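Local coordinates for protein acetyltransferase (Escherichia coli, PDB 7BYY) that acetylates the amino acid carried by aminoacyl-tRNAs, probably with acetyl-CoA as donor, as the GNAT-family toxin of a toxin-antitoxin system, at residues 24-30 with 64-70; 29-33 with 104-110. The protein carries 1 engineered substitution. All coordinates share one frame. Residues are numbered along the deposited sequence.

Contact 1 of 2, residues 24-30 with 64-70; sequences YPGQKQF and SGELIGI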
loop_
_atom_site.group_PDB
_atom_site.type_symbol
_atom_site.label_atom_id
_atom_site.label_comp_id
_atom_site.label_asym_id
_atom_site.label_seq_id
_atom_site.Cartn_x
_atom_site.Cartn_y
_atom_site.Cartn_z
ATOM N N TYR A 24 -5.370 14.615 21.796
ATOM C CA TYR A 24 -6.768 14.911 22.063
ATOM C C TYR A 24 -7.124 14.596 23.513
ATOM O O TYR A 24 -6.459 13.786 24.165
ATOM C CB TYR A 24 -7.662 14.109 21.121
ATOM C CG TYR A 24 -7.485 14.462 19.664
ATOM C CD1 TYR A 24 -8.158 15.540 19.105
ATOM C CD2 TYR A 24 -6.640 13.718 18.846
ATOM C CE1 TYR A 24 -7.997 15.870 17.768
ATOM C CE2 TYR A 24 -6.475 14.038 17.506
ATOM C CZ TYR A 24 -7.156 15.116 16.974
ATOM O OH TYR A 24 -6.996 15.443 15.646
ATOM N N PRO A 25 -8.162 15.242 24.049
ATOM C CA PRO A 25 -8.674 14.838 25.365
ATOM C C PRO A 25 -9.083 13.373 25.361
ATOM O O PRO A 25 -9.723 12.890 24.423
ATOM C CB PRO A 25 -9.883 15.758 25.575
ATOM C CG PRO A 25 -9.619 16.936 24.720
ATOM C CD PRO A 25 -8.856 16.431 23.527
ATOM N N GLY A 26 -8.696 12.664 26.419
ATOM C CA GLY A 26 -8.956 11.247 26.532
ATOM C C GLY A 26 -7.932 10.352 25.870
ATOM O O GLY A 26 -7.962 9.138 26.094
ATOM N N GLN A 27 -7.018 10.907 25.072
ATOM C CA GLN A 27 -6.029 10.080 24.389
ATOM C C GLN A 27 -5.032 9.469 25.371
ATOM O O GLN A 27 -4.591 8.328 25.184
ATOM C CB GLN A 27 -5.305 10.911 23.330
ATOM C CG GLN A 27 -4.204 10.172 22.597
ATOM C CD GLN A 27 -3.638 10.973 21.442
ATOM O OE1 GLN A 27 -4.239 11.951 20.993
ATOM N NE2 GLN A 27 -2.475 10.555 20.946
ATOM N N LYS A 28 -4.673 10.206 26.427
ATOM C CA LYS A 28 -3.682 9.718 27.383
ATOM C C LYS A 28 -4.196 8.557 28.225
ATOM O O LYS A 28 -3.391 7.865 28.857
ATOM C CB LYS A 28 -3.229 10.850 28.305
ATOM C CG LYS A 28 -2.141 11.727 27.720
ATOM C CD LYS A 28 -1.890 12.950 28.589
ATOM C CE LYS A 28 -1.493 12.560 30.004
ATOM N NZ LYS A 28 -1.280 13.755 30.869
ATOM N N GLN A 29 -5.512 8.354 28.288
ATOM C CA GLN A 29 -6.070 7.193 28.972
ATOM C C GLN A 29 -6.856 6.292 28.024
ATOM O O GLN A 29 -6.482 5.130 27.845
ATOM C CB GLN A 29 -6.921 7.665 30.158
ATOM C CG GLN A 29 -6.296 8.863 30.878
ATOM C CD GLN A 29 -6.647 8.926 32.350
ATOM O OE1 GLN A 29 -5.767 8.862 33.212
ATOM N NE2 GLN A 29 -7.936 9.059 32.648
ATOM N N PHE A 30 -7.896 6.800 27.367
ATOM C CA PHE A 30 -8.602 6.082 26.302
ATOM C C PHE A 30 -8.978 4.654 26.720
ATOM O O PHE A 30 -8.449 3.663 26.221
ATOM C CB PHE A 30 -7.766 6.070 25.019
ATOM C CG PHE A 30 -8.531 5.613 23.811
ATOM C CD1 PHE A 30 -9.462 6.444 23.209
ATOM C CD2 PHE A 30 -8.328 4.352 23.283
ATOM C CE1 PHE A 30 -10.168 6.021 22.102
ATOM C CE2 PHE A 30 -9.032 3.925 22.179
ATOM C CZ PHE A 30 -9.952 4.760 21.587
ATOM N N SER A 64 -16.239 18.758 22.205
ATOM C CA SER A 64 -15.304 18.604 23.312
ATOM C C SER A 64 -13.889 18.245 22.879
ATOM O O SER A 64 -12.955 18.428 23.667
ATOM C CB SER A 64 -15.812 17.531 24.282
ATOM O OG SER A 64 -15.627 16.236 23.738
ATOM N N GLY A 65 -13.705 17.731 21.664
ATOM C CA GLY A 65 -12.394 17.325 21.203
ATOM C C GLY A 65 -11.957 15.946 21.640
ATOM O O GLY A 65 -10.844 15.531 21.292
ATOM N N GLU A 66 -12.799 15.217 22.371
ATOM C CA GLU A 66 -12.407 13.940 22.953
ATOM C C GLU A 66 -12.176 12.880 21.879
ATOM O O GLU A 66 -12.814 12.874 20.821
ATOM C CB GLU A 66 -13.473 13.451 23.935
ATOM C CG GLU A 66 -13.423 14.110 25.304
ATOM C CD GLU A 66 -13.900 13.185 26.412
ATOM O OE1 GLU A 66 -14.151 11.996 26.121
ATOM O OE2 GLU A 66 -14.018 13.641 27.572
ATOM N N LEU A 67 -11.251 11.970 22.171
ATOM C CA LEU A 67 -10.909 10.882 21.259
ATOM C C LEU A 67 -11.952 9.784 21.418
ATOM O O LEU A 67 -11.946 9.041 22.402
ATOM C CB LEU A 67 -9.502 10.367 21.542
ATOM C CG LEU A 67 -8.995 9.242 20.635
ATOM C CD1 LEU A 67 -9.080 9.649 19.171
ATOM C CD2 LEU A 67 -7.574 8.849 21.006
ATOM N N ILE A 68 -12.857 9.683 20.446
ATOM C CA ILE A 68 -13.921 8.689 20.518
ATOM C C ILE A 68 -13.413 7.325 20.072
ATOM O O ILE A 68 -13.625 6.312 20.748
ATOM C CB ILE A 68 -15.131 9.145 19.683
ATOM C CG1 ILE A 68 -15.788 10.364 20.335
ATOM C CG2 ILE A 68 -16.133 8.009 19.522
ATOM C CD1 ILE A 68 -16.452 11.304 19.350
ATOM N N GLY A 69 -12.730 7.279 18.933
ATOM C CA GLY A 69 -12.199 6.027 18.432
ATOM C C GLY A 69 -10.892 6.236 17.699
ATOM O O GLY A 69 -10.546 7.351 17.293
ATOM N N ILE A 70 -10.162 5.134 17.536
ATOM C CA ILE A 70 -8.899 5.128 16.812
ATOM C C ILE A 70 -8.901 3.944 15.855
ATOM O O ILE A 70 -9.653 2.979 16.018
ATOM C CB ILE A 70 -7.678 5.059 17.758
ATOM C CG1 ILE A 70 -6.456 5.707 17.105
ATOM C CG2 ILE A 70 -7.379 3.617 18.145
ATOM C CD1 ILE A 70 -6.592 7.193 16.905
#
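Residues 24-30 form an irregular loop that meets the start of strand 67-79, with Pro25 and Glu66 closest at their CA atoms (4.5 Å). Tyr24 to Gln27 make a type II beta turn, closed by Gln27 N to Tyr24 O at 3.1 Å. Gly26 takes its positive-phi corner, where a CB would clash with the preceding carbonyl. One backbone hydrogen bond joins the segments, Leu67 N to Pro25 O (2.9 Å, 156°), and a CA-H...O contact from Glu66 CA to Pro25 O (3.2 Å) flanks it. Proline suits this place because its ring fixes phi near -60°, as the second position of a type II turn needs, and its CD packs 3.1 Å from Gly65 O.

Leu67 is the apolar hub. Its CB lies 4.2 Å from Tyr24 CB, its CD2 3.8 Å from Gln27 CB, and its CG 3.7 Å from Phe30 CE1; Val41 of helix 35-50 and Ile60 also touch this leucine. The large flat ring of Phe30 reaches along the strand, its edge toward Leu67 O and Gly69 CA, with Phe30 CE2 4.4 Å from Ile70 CG2. Gln27, though buried, has its polar end satisfied: OE1 accepts from Tyr24 N (3.0 Å), bracing the turn, and NE2 bonds to Tyr18. Glu66 points away overall, yet its CG lies 3.9 Å from Pro25 CB; its carboxylate forms a salt bridge with Lys108.

Ile68 and Gly69 both face Leu59, a classic beta bulge between neighbouring antiparallel strands. The contact thus lays the connection between strand 13-17 and helix 35-50 against the central mixed sheet of the GNAT fold.

Contact 2 of 2, residues 29-33 with 104-110; sequences QFDCG and GVARKYQ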
loop_
_atom_site.group_PDB
_atom_site.type_symbol
_atom_site.label_atom_id
_atom_site.label_comp_id
_atom_site.label_asym_id
_atom_site.label_seq_id
_atom_site.Cartn_x
_atom_site.Cartn_y
_atom_site.Cartn_z
ATOM N N GLN A 29 -5.512 8.354 28.288
ATOM C CA GLN A 29 -6.070 7.193 28.972
ATOM C C GLN A 29 -6.856 6.292 28.024
ATOM O O GLN A 29 -6.482 5.130 27.845
ATOM C CB GLN A 29 -6.921 7.665 30.158
ATOM C CG GLN A 29 -6.296 8.863 30.878
ATOM C CD GLN A 29 -6.647 8.926 32.350
ATOM O OE1 GLN A 29 -5.767 8.862 33.212
ATOM N NE2 GLN A 29 -7.936 9.059 32.648
ATOM N N PHE A 30 -7.896 6.800 27.367
ATOM C CA PHE A 30 -8.602 6.082 26.302
ATOM C C PHE A 30 -8.978 4.654 26.720
ATOM O O PHE A 30 -8.449 3.663 26.221
ATOM C CB PHE A 30 -7.766 6.070 25.019
ATOM C CG PHE A 30 -8.531 5.613 23.811
ATOM C CD1 PHE A 30 -9.462 6.444 23.209
ATOM C CD2 PHE A 30 -8.328 4.352 23.283
ATOM C CE1 PHE A 30 -10.168 6.021 22.102
ATOM C CE2 PHE A 30 -9.032 3.925 22.179
ATOM C CZ PHE A 30 -9.952 4.760 21.587
ATOM N N ASP A 31 -9.899 4.573 27.673
ATOM C CA ASP A 31 -10.440 3.277 28.070
ATOM C C ASP A 31 -11.387 2.771 26.986
ATOM O O ASP A 31 -12.474 3.326 26.793
ATOM C CB ASP A 31 -11.155 3.389 29.413
ATOM C CG ASP A 31 -11.522 2.037 29.985
ATOM O OD1 ASP A 31 -11.094 1.012 29.412
ATOM O OD2 ASP A 31 -12.232 1.995 31.011
ATOM N N CYS A 32 -10.988 1.710 26.282
ATOM C CA CYS A 32 -11.783 1.172 25.186
ATOM C C CYS A 32 -12.167 -0.293 25.357
ATOM O O CYS A 32 -12.889 -0.829 24.505
ATOM C CB CYS A 32 -11.037 1.346 23.855
ATOM S SG CYS A 32 -9.967 -0.041 23.398
ATOM N N GLY A 33 -11.711 -0.960 26.418
ATOM C CA GLY A 33 -12.050 -2.341 26.675
ATOM C C GLY A 33 -11.019 -3.346 26.201
ATOM O O GLY A 33 -11.056 -4.503 26.640
ATOM N N GLY A 104 -10.452 0.599 17.971
ATOM C CA GLY A 104 -11.111 0.624 19.264
ATOM C C GLY A 104 -11.934 1.880 19.440
ATOM O O GLY A 104 -11.542 2.959 18.997
ATOM N N VAL A 105 -13.085 1.722 20.087
ATOM C CA VAL A 105 -13.962 2.828 20.451
ATOM C C VAL A 105 -13.940 2.957 21.965
ATOM O O VAL A 105 -14.091 1.956 22.678
ATOM C CB VAL A 105 -15.398 2.608 19.939
ATOM C CG1 VAL A 105 -16.351 3.617 20.574
ATOM C CG2 VAL A 105 -15.447 2.700 18.423
ATOM N N ALA A 106 -13.741 4.180 22.455
ATOM C CA ALA A 106 -13.744 4.417 23.891
ATOM C C ALA A 106 -15.049 3.926 24.508
ATOM O O ALA A 106 -16.118 3.996 23.895
ATOM C CB ALA A 106 -13.535 5.902 24.192
ATOM N N ARG A 107 -14.951 3.418 25.738
ATOM C CA ARG A 107 -16.066 2.683 26.329
ATOM C C ARG A 107 -17.283 3.573 26.549
ATOM O O ARG A 107 -18.423 3.119 26.404
ATOM C CB ARG A 107 -15.631 2.036 27.643
ATOM C CG ARG A 107 -14.920 0.703 27.466
ATOM C CD ARG A 107 -15.026 -0.141 28.717
ATOM N NE ARG A 107 -14.512 0.572 29.882
ATOM C CZ ARG A 107 -15.021 0.469 31.104
ATOM N NH1 ARG A 107 -16.064 -0.320 31.327
ATOM N NH2 ARG A 107 -14.487 1.158 32.103
ATOM N N LYS A 108 -17.068 4.840 26.899
ATOM C CA LYS A 108 -18.201 5.726 27.142
ATOM C C LYS A 108 -18.885 6.186 25.860
ATOM O O LYS A 108 -19.844 6.960 25.938
ATOM C CB LYS A 108 -17.765 6.938 27.970
ATOM C CG LYS A 108 -16.823 7.896 27.275
ATOM C CD LYS A 108 -16.848 9.247 27.973
ATOM C CE LYS A 108 -15.460 9.839 28.082
ATOM N NZ LYS A 108 -15.473 11.143 28.805
ATOM N N TYR A 109 -18.418 5.736 24.692
ATOM C CA TYR A 109 -19.105 5.959 23.427
ATOM C C TYR A 109 -19.550 4.667 22.761
ATOM O O TYR A 109 -20.135 4.720 21.672
ATOM C CB TYR A 109 -18.217 6.733 22.445
ATOM C CG TYR A 109 -17.557 7.961 23.017
ATOM C CD1 TYR A 109 -16.304 7.885 23.606
ATOM C CD2 TYR A 109 -18.177 9.203 22.951
ATOM C CE1 TYR A 109 -15.688 9.003 24.124
ATOM C CE2 TYR A 109 -17.568 10.331 23.467
ATOM C CZ TYR A 109 -16.325 10.222 24.052
ATOM O OH TYR A 109 -15.713 11.333 24.570
ATOM N N GLN A 110 -19.280 3.514 23.365
ATOM C CA GLN A 110 -19.631 2.245 22.749
ATOM C C GLN A 110 -21.149 2.064 22.719
ATOM O O GLN A 110 -21.911 2.855 23.283
ATOM C CB GLN A 110 -18.964 1.087 23.491
ATOM C CG GLN A 110 -17.452 1.037 23.320
ATOM C CD GLN A 110 -16.807 -0.093 24.101
ATOM O OE1 GLN A 110 -17.486 -0.844 24.802
ATOM N NE2 GLN A 110 -15.489 -0.217 23.986
HETATM O O HOH W 1 -13.023 -1.444 21.248
#
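In this GNAT fold, strand 94-105 ends where the chain turns toward helix 114-132, and the loop leading into helix 35-50 packs against that end. Arg107 and Asp31 bury the most area. Their carboxylate and guanidinium form a salt bridge, Asp31 OD2 to Arg107 NH2 at 2.6 Å, with a weak bond from NE of the same arginine to that oxygen (2.9 Å). The long arginine can do this from a 3-10 segment (107-109) because its flexible chain bends back to the loop, its CG 3.6 Å from Cys32 C on the way. Backbone reinforces the pair: Arg107 N donates to Asp31 O (2.7 Å, 160°).

Cys32, small and buried, fits closely beside the strand end, its CB 3.3 Å from Val105 O and its CA 4.0 Å from Ala106 CA. Its amide bonds to Asp38 of helix 35-50. Gln110 bridges the two segments: its NE2 donates to Val105 O (2.9 Å) and, weakly, to Cys32 O (2.7 Å).

Phe30 belongs to both contacts, its ring spanning the neighbouring strands 67-79 and 94-105, which are themselves joined by probable hydrogen bonds, Ile68 O to Ala106 N (2.7 Å) and Ile70 N to Gly104 O (3.0 Å). The same loop before helix 35-50 therefore touches two adjacent strands of one sheet, with contact centres about 9 Å apart. Both contacts are partly buried, but their chemistry differs. Contact 1 has an apolar centre around a buried leucine, with the exposed Pro25-Gly26 corner of the turn beside it; contact 2 adds an ion pair at the surface, between a partly exposed Asp31 and an exposed Arg107, outside a tight backbone fit. A salt bridge between Glu66 and Lys108 ties the two strand-side segments together.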